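Local coordinates for protein alpha-glucosidase ([Eubacterium] rectale, PDB 6PNR) that hydrolyses alpha-glycosidic bonds as a family 31 glycoside hydrolase, acting as a sulfoquinovosidase and probably releasing sulfoquinovose from sulfolipid-derived glycosides, at residues M1-L12 against I81-T89; Q231-Y239 against G431-F439. All coordinates share one frame; numbering follows the deposited sequence.

Interaction 1 of 2, residues M1-L12 against I81-T89; sequences MQIKVNDNEFQL and IKCDENLCT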
loop_
_atom_site.group_PDB
_atom_site.type_symbol
_atom_site.label_atom_id
_atom_site.label_comp_id
_atom_site.label_asym_id
_atom_site.label_seq_id
_atom_site.Cartn_x
_atom_site.Cartn_y
_atom_site.Cartn_z
ATOM N N MET A 1 23.724 -34.947 -0.626
ATOM C CA MET A 1 22.723 -34.540 0.351
ATOM C C MET A 1 22.276 -35.712 1.217
ATOM O O MET A 1 21.787 -36.721 0.705
ATOM C CB MET A 1 21.514 -33.922 -0.352
ATOM C CG MET A 1 21.756 -32.525 -0.887
ATOM S SD MET A 1 20.253 -31.828 -1.602
ATOM C CE MET A 1 20.155 -32.776 -3.100
ATOM N N GLN A 2 22.429 -35.565 2.532
ATOM C CA GLN A 2 22.162 -36.637 3.480
ATOM C C GLN A 2 20.904 -36.344 4.290
ATOM O O GLN A 2 20.649 -35.197 4.675
ATOM C CB GLN A 2 23.355 -36.854 4.423
ATOM C CG GLN A 2 23.665 -35.675 5.333
ATOM C CD GLN A 2 24.842 -35.930 6.264
ATOM O OE1 GLN A 2 25.568 -36.916 6.116
ATOM N NE2 GLN A 2 25.036 -35.034 7.232
ATOM N N ILE A 3 20.125 -37.393 4.537
ATOM C CA ILE A 3 18.908 -37.332 5.337
ATOM C C ILE A 3 19.210 -37.868 6.728
ATOM O O ILE A 3 19.929 -38.866 6.880
ATOM C CB ILE A 3 17.778 -38.145 4.677
ATOM C CG1 ILE A 3 17.370 -37.527 3.340
ATOM C CG2 ILE A 3 16.583 -38.302 5.617
ATOM C CD1 ILE A 3 16.202 -38.237 2.684
ATOM N N LYS A 4 18.681 -37.197 7.745
ATOM C CA LYS A 4 18.552 -37.755 9.084
ATOM C C LYS A 4 17.076 -37.752 9.438
ATOM O O LYS A 4 16.402 -36.730 9.284
ATOM C CB LYS A 4 19.353 -36.959 10.119
ATOM C CG LYS A 4 20.856 -37.024 9.935
ATOM C CD LYS A 4 21.561 -36.159 10.958
ATOM C CE LYS A 4 23.063 -36.154 10.744
ATOM N NZ LYS A 4 23.745 -35.207 11.674
ATOM N N VAL A 5 16.566 -38.893 9.885
ATOM C CA VAL A 5 15.143 -38.990 10.191
ATOM C C VAL A 5 14.930 -40.047 11.265
ATOM O O VAL A 5 15.495 -41.143 11.196
ATOM C CB VAL A 5 14.315 -39.298 8.928
ATOM C CG1 VAL A 5 14.865 -40.520 8.208
ATOM C CG2 VAL A 5 12.843 -39.472 9.277
ATOM N N ASN A 6 14.130 -39.697 12.273
ATOM C CA ASN A 6 13.603 -40.665 13.224
ATOM C C ASN A 6 12.087 -40.502 13.269
ATOM O O ASN A 6 11.490 -40.041 12.291
ATOM C CB ASN A 6 14.252 -40.490 14.604
ATOM C CG ASN A 6 14.038 -39.105 15.190
ATOM O OD1 ASN A 6 12.916 -38.603 15.239
ATOM N ND2 ASN A 6 15.119 -38.480 15.643
ATOM N N ASP A 7 11.451 -40.862 14.386
ATOM C CA ASP A 7 9.995 -40.802 14.461
ATOM C C ASP A 7 9.465 -39.395 14.711
ATOM O O ASP A 7 8.282 -39.137 14.457
ATOM C CB ASP A 7 9.485 -41.735 15.561
ATOM C CG ASP A 7 9.316 -43.165 15.084
ATOM O OD1 ASP A 7 9.399 -43.397 13.857
ATOM O OD2 ASP A 7 9.099 -44.055 15.936
ATOM N N ASN A 8 10.305 -38.484 15.198
ATOM C CA ASN A 8 9.849 -37.174 15.644
ATOM C C ASN A 8 10.595 -36.029 14.970
ATOM O O ASN A 8 10.436 -34.875 15.388
ATOM C CB ASN A 8 9.995 -37.053 17.167
ATOM C CG ASN A 8 9.747 -38.371 17.884
ATOM O OD1 ASN A 8 8.599 -38.784 18.068
ATOM N ND2 ASN A 8 10.828 -39.040 18.291
ATOM N N GLU A 9 11.402 -36.310 13.948
ATOM C CA GLU A 9 12.241 -35.274 13.368
ATOM C C GLU A 9 12.814 -35.712 12.029
ATOM O O GLU A 9 13.366 -36.808 11.910
ATOM C CB GLU A 9 13.372 -34.901 14.333
ATOM C CG GLU A 9 14.260 -33.769 13.847
ATOM C CD GLU A 9 15.200 -33.252 14.924
ATOM O OE1 GLU A 9 15.122 -33.741 16.075
ATOM O OE2 GLU A 9 16.016 -32.351 14.616
ATOM N N PHE A 10 12.675 -34.861 11.017
ATOM C CA PHE A 10 13.270 -35.062 9.707
ATOM C C PHE A 10 14.284 -33.955 9.456
ATOM O O PHE A 10 14.073 -32.807 9.859
ATOM C CB PHE A 10 12.194 -35.072 8.612
ATOM C CG PHE A 10 12.737 -34.861 7.232
ATOM C CD1 PHE A 10 13.326 -35.900 6.541
ATOM C CD2 PHE A 10 12.661 -33.618 6.625
ATOM C CE1 PHE A 10 13.835 -35.707 5.269
ATOM C CE2 PHE A 10 13.168 -33.418 5.358
ATOM C CZ PHE A 10 13.758 -34.467 4.678
ATOM N N GLN A 11 15.390 -34.300 8.799
ATOM C CA GLN A 11 16.439 -33.333 8.510
ATOM C C GLN A 11 17.074 -33.651 7.165
ATOM O O GLN A 11 17.210 -34.820 6.787
ATOM C CB GLN A 11 17.528 -33.322 9.589
ATOM C CG GLN A 11 17.116 -32.721 10.922
ATOM C CD GLN A 11 18.253 -32.726 11.931
ATOM O OE1 GLN A 11 18.590 -31.691 12.512
ATOM N NE2 GLN A 11 18.851 -33.898 12.143
ATOM N N LEU A 12 17.484 -32.597 6.457
ATOM C CA LEU A 12 18.206 -32.733 5.200
ATOM C C LEU A 12 19.389 -31.779 5.208
ATOM O O LEU A 12 19.224 -30.589 5.501
ATOM C CB LEU A 12 17.302 -32.440 3.994
ATOM C CG LEU A 12 18.001 -32.442 2.630
ATOM C CD1 LEU A 12 18.592 -33.814 2.336
ATOM C CD2 LEU A 12 17.053 -32.004 1.506
ATOM N N ILE A 81 10.083 -38.513 -0.016
ATOM C CA ILE A 81 11.387 -37.886 -0.185
ATOM C C ILE A 81 12.353 -38.916 -0.757
ATOM O O ILE A 81 12.521 -40.000 -0.188
ATOM C CB ILE A 81 11.896 -37.334 1.154
ATOM C CG1 ILE A 81 10.821 -36.427 1.761
ATOM C CG2 ILE A 81 13.237 -36.623 0.982
ATOM C CD1 ILE A 81 11.112 -35.973 3.153
ATOM N N LYS A 82 12.988 -38.581 -1.878
ATOM C CA LYS A 82 13.937 -39.467 -2.546
ATOM C C LYS A 82 15.198 -38.686 -2.878
ATOM O O LYS A 82 15.121 -37.647 -3.537
ATOM C CB LYS A 82 13.319 -40.058 -3.814
ATOM C CG LYS A 82 12.267 -41.103 -3.515
ATOM C CD LYS A 82 10.947 -40.846 -4.221
ATOM C CE LYS A 82 10.887 -41.507 -5.588
ATOM N NZ LYS A 82 9.523 -41.388 -6.187
ATOM N N CYS A 83 16.356 -39.180 -2.441
ATOM C CA CYS A 83 17.586 -38.406 -2.556
ATOM C C CYS A 83 18.680 -39.178 -3.282
ATOM O O CYS A 83 18.654 -40.406 -3.381
ATOM C CB CYS A 83 18.094 -37.959 -1.186
ATOM S SG CYS A 83 17.141 -36.586 -0.485
ATOM N N ASP A 84 19.633 -38.404 -3.810
ATOM C CA ASP A 84 20.864 -38.873 -4.439
ATOM C C ASP A 84 22.038 -38.123 -3.829
ATOM O O ASP A 84 21.880 -37.418 -2.824
ATOM C CB ASP A 84 20.851 -38.644 -5.956
ATOM C CG ASP A 84 19.787 -39.461 -6.665
ATOM O OD1 ASP A 84 19.306 -40.452 -6.068
ATOM O OD2 ASP A 84 19.436 -39.115 -7.823
ATOM N N GLU A 85 23.217 -38.242 -4.444
ATOM C CA GLU A 85 24.344 -37.423 -4.017
ATOM C C GLU A 85 24.135 -35.952 -4.353
ATOM O O GLU A 85 24.740 -35.089 -3.705
ATOM C CB GLU A 85 25.647 -37.925 -4.655
ATOM C CG GLU A 85 26.920 -37.444 -3.948
ATOM C CD GLU A 85 28.045 -37.087 -4.916
ATOM O OE1 GLU A 85 27.788 -36.319 -5.869
ATOM O OE2 GLU A 85 29.184 -37.574 -4.725
ATOM N N ASN A 86 23.293 -35.641 -5.345
ATOM C CA ASN A 86 23.075 -34.254 -5.735
ATOM C C ASN A 86 21.616 -33.848 -5.877
ATOM O O ASN A 86 21.358 -32.650 -6.041
ATOM C CB ASN A 86 23.785 -33.942 -7.062
ATOM C CG ASN A 86 25.291 -34.082 -6.968
ATOM O OD1 ASN A 86 25.883 -34.924 -7.638
ATOM N ND2 ASN A 86 25.917 -33.256 -6.138
ATOM N N LEU A 87 20.660 -34.778 -5.814
ATOM C CA LEU A 87 19.267 -34.469 -6.118
ATOM C C LEU A 87 18.346 -35.023 -5.045
ATOM O O LEU A 87 18.460 -36.193 -4.677
ATOM C CB LEU A 87 18.856 -35.036 -7.480
ATOM C CG LEU A 87 17.374 -34.887 -7.848
ATOM C CD1 LEU A 87 16.978 -33.407 -7.944
ATOM C CD2 LEU A 87 17.078 -35.613 -9.152
ATOM N N CYS A 88 17.421 -34.193 -4.567
ATOM C CA CYS A 88 16.349 -34.639 -3.685
ATOM C C CYS A 88 15.022 -34.140 -4.227
ATOM O O CYS A 88 14.892 -32.959 -4.572
ATOM C CB CYS A 88 16.536 -34.141 -2.251
ATOM S SG CYS A 88 17.910 -34.897 -1.341
ATOM N N THR A 89 14.045 -35.031 -4.307
ATOM C CA THR A 89 12.690 -34.659 -4.673
ATOM C C THR A 89 11.760 -34.981 -3.511
ATOM O O THR A 89 11.922 -36.000 -2.833
ATOM C CB THR A 89 12.222 -35.372 -5.948
ATOM O OG1 THR A 89 12.231 -36.790 -5.748
ATOM C CG2 THR A 89 13.138 -35.016 -7.128
#
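Met1, Ile3 and Leu12 of the N-terminal hairpin pack on the sulfurs of the Cys83-Cys88 disulfide, which ties together the two strands of the hairpin 81-89. Met1 reaches Cys88 with its thioether end: the bend at chi3 (-73°) brings CE to 3.6 Å from Cys88 SG, while CE also lies 3.2 Å from Asn86 O. A flexible, unbranched methionine suits this uneven surface of sulfur and backbone. Ile3 is long enough for its CD1 to reach both Cys83 SG (3.7 Å) and Ile81 CG2, and Leu12 CD1 rests 3.9 Å from Cys88 SG. Farther along, Phe10 offers a flat face broad enough to take Ile81 CD1 in a CH-pi contact, 3.8 Å from the ring centroid and displaced toward the CE1-CZ rim. With an alanine at Phe10, Ile81 CD1 would probably lose this ring face, and a gap is likely to open between the hairpins. The polar contribution is slight: Met1 N gives a weak hydrogen bond to Glu85 O (3.2 Å). The contact packs the first hairpin, part of a three-stranded antiparallel sheet with 17-22, against the larger antiparallel sheet, where Leu71 of strand 68-73 touches Phe10 and Ile81, and Cys213 of strand 208-213 touches Met1.

Interaction 2 of 2, residues Q231-Y239 against G431-F439; sequences QPKLPDWVY and GKLGDVVYF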
loop_
_atom_site.group_PDB
_atom_site.type_symbol
_atom_site.label_atom_id
_atom_site.label_comp_id
_atom_site.label_asym_id
_atom_site.label_seq_id
_atom_site.Cartn_x
_atom_site.Cartn_y
_atom_site.Cartn_z
ATOM N N GLN A 231 18.928 -23.022 -24.239
ATOM C CA GLN A 231 18.605 -22.288 -25.455
ATOM C C GLN A 231 19.511 -22.735 -26.607
ATOM O O GLN A 231 20.655 -23.144 -26.382
ATOM C CB GLN A 231 18.770 -20.782 -25.224
ATOM C CG GLN A 231 17.830 -20.191 -24.147
ATOM C CD GLN A 231 18.445 -20.213 -22.755
ATOM O OE1 GLN A 231 19.402 -19.486 -22.478
ATOM N NE2 GLN A 231 17.890 -21.043 -21.867
ATOM N N PRO A 232 19.041 -22.647 -27.849
ATOM C CA PRO A 232 19.939 -22.864 -28.988
ATOM C C PRO A 232 20.926 -21.714 -29.102
ATOM O O PRO A 232 20.777 -20.665 -28.479
ATOM C CB PRO A 232 19.006 -22.906 -30.205
ATOM C CG PRO A 232 17.610 -22.800 -29.668
ATOM C CD PRO A 232 17.687 -22.262 -28.284
ATOM N N LYS A 233 21.943 -21.916 -29.935
ATOM C CA LYS A 233 22.786 -20.800 -30.339
ATOM C C LYS A 233 21.959 -19.784 -31.121
ATOM O O LYS A 233 20.965 -20.125 -31.771
ATOM C CB LYS A 233 23.959 -21.298 -31.186
ATOM C CG LYS A 233 24.839 -22.292 -30.437
ATOM C CD LYS A 233 26.126 -22.629 -31.192
ATOM C CE LYS A 233 25.851 -23.295 -32.530
ATOM N NZ LYS A 233 27.119 -23.512 -33.307
ATOM N N LEU A 234 22.356 -18.520 -31.025
ATOM C CA LEU A 234 21.723 -17.482 -31.822
ATOM C C LEU A 234 22.158 -17.599 -33.286
ATOM O O LEU A 234 23.288 -18.003 -33.572
ATOM C CB LEU A 234 22.086 -16.094 -31.289
ATOM C CG LEU A 234 21.526 -15.699 -29.932
ATOM C CD1 LEU A 234 22.176 -14.409 -29.472
ATOM C CD2 LEU A 234 20.006 -15.528 -30.006
ATOM N N PRO A 235 21.288 -17.225 -34.230
ATOM C CA PRO A 235 21.681 -17.250 -35.647
ATOM C C PRO A 235 22.910 -16.390 -35.897
ATOM O O PRO A 235 23.073 -15.324 -35.302
ATOM C CB PRO A 235 20.451 -16.685 -36.369
ATOM C CG PRO A 235 19.301 -16.905 -35.425
ATOM C CD PRO A 235 19.894 -16.785 -34.040
ATOM N N ASP A 236 23.787 -16.862 -36.800
ATOM C CA ASP A 236 25.010 -16.117 -37.089
ATOM C C ASP A 236 24.722 -14.689 -37.544
ATOM O O ASP A 236 25.544 -13.796 -37.315
ATOM C CB ASP A 236 25.847 -16.828 -38.156
ATOM C CG ASP A 236 26.922 -17.719 -37.558
ATOM O OD1 ASP A 236 27.193 -17.601 -36.343
ATOM O OD2 ASP A 236 27.494 -18.545 -38.304
ATOM N N TRP A 237 23.588 -14.449 -38.205
ATOM C CA TRP A 237 23.377 -13.115 -38.766
ATOM C C TRP A 237 23.157 -12.039 -37.705
ATOM O O TRP A 237 23.300 -10.852 -38.028
ATOM C CB TRP A 237 22.200 -13.101 -39.755
ATOM C CG TRP A 237 20.881 -13.617 -39.234
ATOM C CD1 TRP A 237 20.366 -14.868 -39.425
ATOM C CD2 TRP A 237 19.904 -12.896 -38.463
ATOM N NE1 TRP A 237 19.137 -14.969 -38.828
ATOM C CE2 TRP A 237 18.831 -13.778 -38.226
ATOM C CE3 TRP A 237 19.832 -11.594 -37.953
ATOM C CZ2 TRP A 237 17.702 -13.407 -37.500
ATOM C CZ3 TRP A 237 18.707 -11.222 -37.231
ATOM C CH2 TRP A 237 17.656 -12.127 -37.012
ATOM N N VAL A 238 22.825 -12.397 -36.454
ATOM C CA VAL A 238 22.603 -11.334 -35.470
ATOM C C VAL A 238 23.889 -10.553 -35.233
ATOM O O VAL A 238 23.848 -9.357 -34.919
ATOM C CB VAL A 238 22.028 -11.858 -34.126
ATOM C CG1 VAL A 238 20.833 -12.778 -34.326
ATOM C CG2 VAL A 238 23.102 -12.498 -33.253
ATOM N N TYR A 239 25.044 -11.192 -35.407
ATOM C CA TYR A 239 26.317 -10.535 -35.132
ATOM C C TYR A 239 26.754 -9.589 -36.240
ATOM O O TYR A 239 27.808 -8.961 -36.102
ATOM C CB TYR A 239 27.422 -11.587 -34.895
ATOM C CG TYR A 239 27.052 -12.561 -33.791
ATOM C CD1 TYR A 239 27.156 -12.202 -32.449
ATOM C CD2 TYR A 239 26.551 -13.819 -34.097
ATOM C CE1 TYR A 239 26.784 -13.082 -31.438
ATOM C CE2 TYR A 239 26.186 -14.714 -33.094
ATOM C CZ TYR A 239 26.308 -14.345 -31.773
ATOM O OH TYR A 239 25.943 -15.248 -30.794
ATOM N N GLY A 431 12.016 -26.414 -39.193
ATOM C CA GLY A 431 13.430 -26.688 -39.376
ATOM C C GLY A 431 14.339 -25.486 -39.250
ATOM O O GLY A 431 15.403 -25.465 -39.870
ATOM N N LYS A 432 13.960 -24.485 -38.449
ATOM C CA LYS A 432 14.680 -23.214 -38.407
ATOM C C LYS A 432 15.285 -22.889 -37.039
ATOM O O LYS A 432 15.801 -21.779 -36.862
ATOM C CB LYS A 432 13.761 -22.068 -38.856
ATOM C CG LYS A 432 13.523 -22.008 -40.358
ATOM C CD LYS A 432 14.861 -21.935 -41.087
ATOM C CE LYS A 432 14.700 -22.092 -42.593
ATOM N NZ LYS A 432 14.128 -20.876 -43.226
ATOM N N LEU A 433 15.267 -23.818 -36.077
ATOM C CA LEU A 433 15.976 -23.587 -34.818
ATOM C C LEU A 433 17.441 -23.280 -35.091
ATOM O O LEU A 433 18.095 -23.961 -35.888
ATOM C CB LEU A 433 15.871 -24.803 -33.900
ATOM C CG LEU A 433 14.809 -24.921 -32.809
ATOM C CD1 LEU A 433 15.263 -25.980 -31.802
ATOM C CD2 LEU A 433 14.521 -23.597 -32.098
ATOM N N GLY A 434 17.956 -22.241 -34.437
ATOM C CA GLY A 434 19.274 -21.730 -34.750
ATOM C C GLY A 434 19.349 -20.827 -35.967
ATOM O O GLY A 434 20.412 -20.248 -36.220
ATOM N N ASP A 435 18.264 -20.673 -36.734
ATOM C CA ASP A 435 18.307 -19.804 -37.907
ATOM C C ASP A 435 17.392 -18.599 -37.806
ATOM O O ASP A 435 17.665 -17.578 -38.440
ATOM C CB ASP A 435 17.934 -20.574 -39.177
ATOM C CG ASP A 435 18.843 -21.762 -39.431
ATOM O OD1 ASP A 435 20.045 -21.681 -39.102
ATOM O OD2 ASP A 435 18.338 -22.773 -39.956
ATOM N N VAL A 436 16.308 -18.708 -37.054
ATOM C CA VAL A 436 15.421 -17.583 -36.780
ATOM C C VAL A 436 15.342 -17.438 -35.273
ATOM O O VAL A 436 15.544 -18.404 -34.531
ATOM C CB VAL A 436 14.011 -17.756 -37.381
ATOM C CG1 VAL A 436 14.075 -18.139 -38.850
ATOM C CG2 VAL A 436 13.228 -18.758 -36.591
ATOM N N VAL A 437 15.060 -16.231 -34.808
ATOM C CA VAL A 437 15.041 -16.004 -33.368
ATOM C C VAL A 437 13.851 -15.131 -33.007
ATOM O O VAL A 437 13.590 -14.119 -33.667
ATOM C CB VAL A 437 16.366 -15.381 -32.875
ATOM C CG1 VAL A 437 16.705 -14.103 -33.639
ATOM C CG2 VAL A 437 16.313 -15.142 -31.364
ATOM N N TYR A 438 13.115 -15.531 -31.970
ATOM C CA TYR A 438 12.074 -14.686 -31.406
ATOM C C TYR A 438 12.499 -14.291 -30.000
ATOM O O TYR A 438 13.296 -14.980 -29.357
ATOM C CB TYR A 438 10.693 -15.376 -31.394
ATOM C CG TYR A 438 10.732 -16.765 -30.795
ATOM C CD1 TYR A 438 11.052 -17.867 -31.575
ATOM C CD2 TYR A 438 10.473 -16.967 -29.445
ATOM C CE1 TYR A 438 11.116 -19.146 -31.026
ATOM C CE2 TYR A 438 10.545 -18.238 -28.877
ATOM C CZ TYR A 438 10.863 -19.323 -29.677
ATOM O OH TYR A 438 10.937 -20.585 -29.127
ATOM N N PHE A 439 12.010 -13.158 -29.528
ATOM C CA PHE A 439 12.379 -12.737 -28.183
ATOM C C PHE A 439 11.131 -12.433 -27.377
ATOM O O PHE A 439 10.185 -11.824 -27.885
ATOM C CB PHE A 439 13.360 -11.537 -28.195
ATOM C CG PHE A 439 13.126 -10.542 -29.309
ATOM C CD1 PHE A 439 13.591 -10.785 -30.595
ATOM C CD2 PHE A 439 12.478 -9.333 -29.049
ATOM C CE1 PHE A 439 13.392 -9.855 -31.609
ATOM C CE2 PHE A 439 12.272 -8.398 -30.061
ATOM C CZ PHE A 439 12.719 -8.649 -31.327
HETATM O O HOH W 1 23.152 -19.514 -38.002
#
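Val437 and Pro235 meet at the apolar centre, their side chains crossing at about a right angle with Pro235 CD 4.0 Å from Val437 CB. The two methyls of the valine serve different neighbours. CG1, set between its own backbone N and carbonyl carbon (chi1 54°), approaches the CZ2-CH2 side of the Trp237 indole obliquely, whereas CG2 meets Leu234 CD2 at 4.0 Å. A beta-branched residue is well suited to a strand position that must pack in two directions. Farther out, Pro235 lays CG against the peptide carbonyl of Asp435, 3.5 Å from Asp435 C, and its CA makes a CA-H...O contact with Gly434 O (3.3 Å). Gly434 CA comes to 3.8 Å from Lys233 O. Glycine suits this turn because, at its positive phi, a CB would be jammed against the carbonyl of Leu433. Pro232 CG touches Leu433 CD2 beside the turn.

At the polar edge, Trp237 NE1 donates to Asp435 O over 3.0 Å, nearly straight at 165°. The acceptor lies close to the indole plane, but the donor is tilted 27° from the carbonyl plane. The indole thereby combines apolar packing with satisfaction of its N-H. A water accepts from Asp236 N and donates weakly to Gly434 O.

These contacts join the approach to strand 242-245 with the turn leading from helix 408-429 into strand 437-439, which pairs in parallel with 386-389 in the TIM barrel. Leu316 of strand 314-319 touches Trp237, and Tyr424 of helix 408-429 touches Leu433.

Interactions 1 and 2 share no strand or helix and do not touch: their centres are 42 Å apart. The centre of interaction 1 lies about 33 Å from the centre of the chain, at the periphery, and the contact brings together hairpins from two antiparallel sheets. Interaction 2, its centre about 18 Å from that of the chain, belongs to the TIM-barrel region and joins the segment leading to strand 242-245 with the turn before, and the start of, strand 437-439. Both are only partly buried. Sulfur, aliphatic groups and one aromatic face dominate the first, with a single weak backbone bond across it; the second combines proline, valine and indole packing with a nearly straight side-chain-to-backbone hydrogen bond and a water bridge with one weak leg.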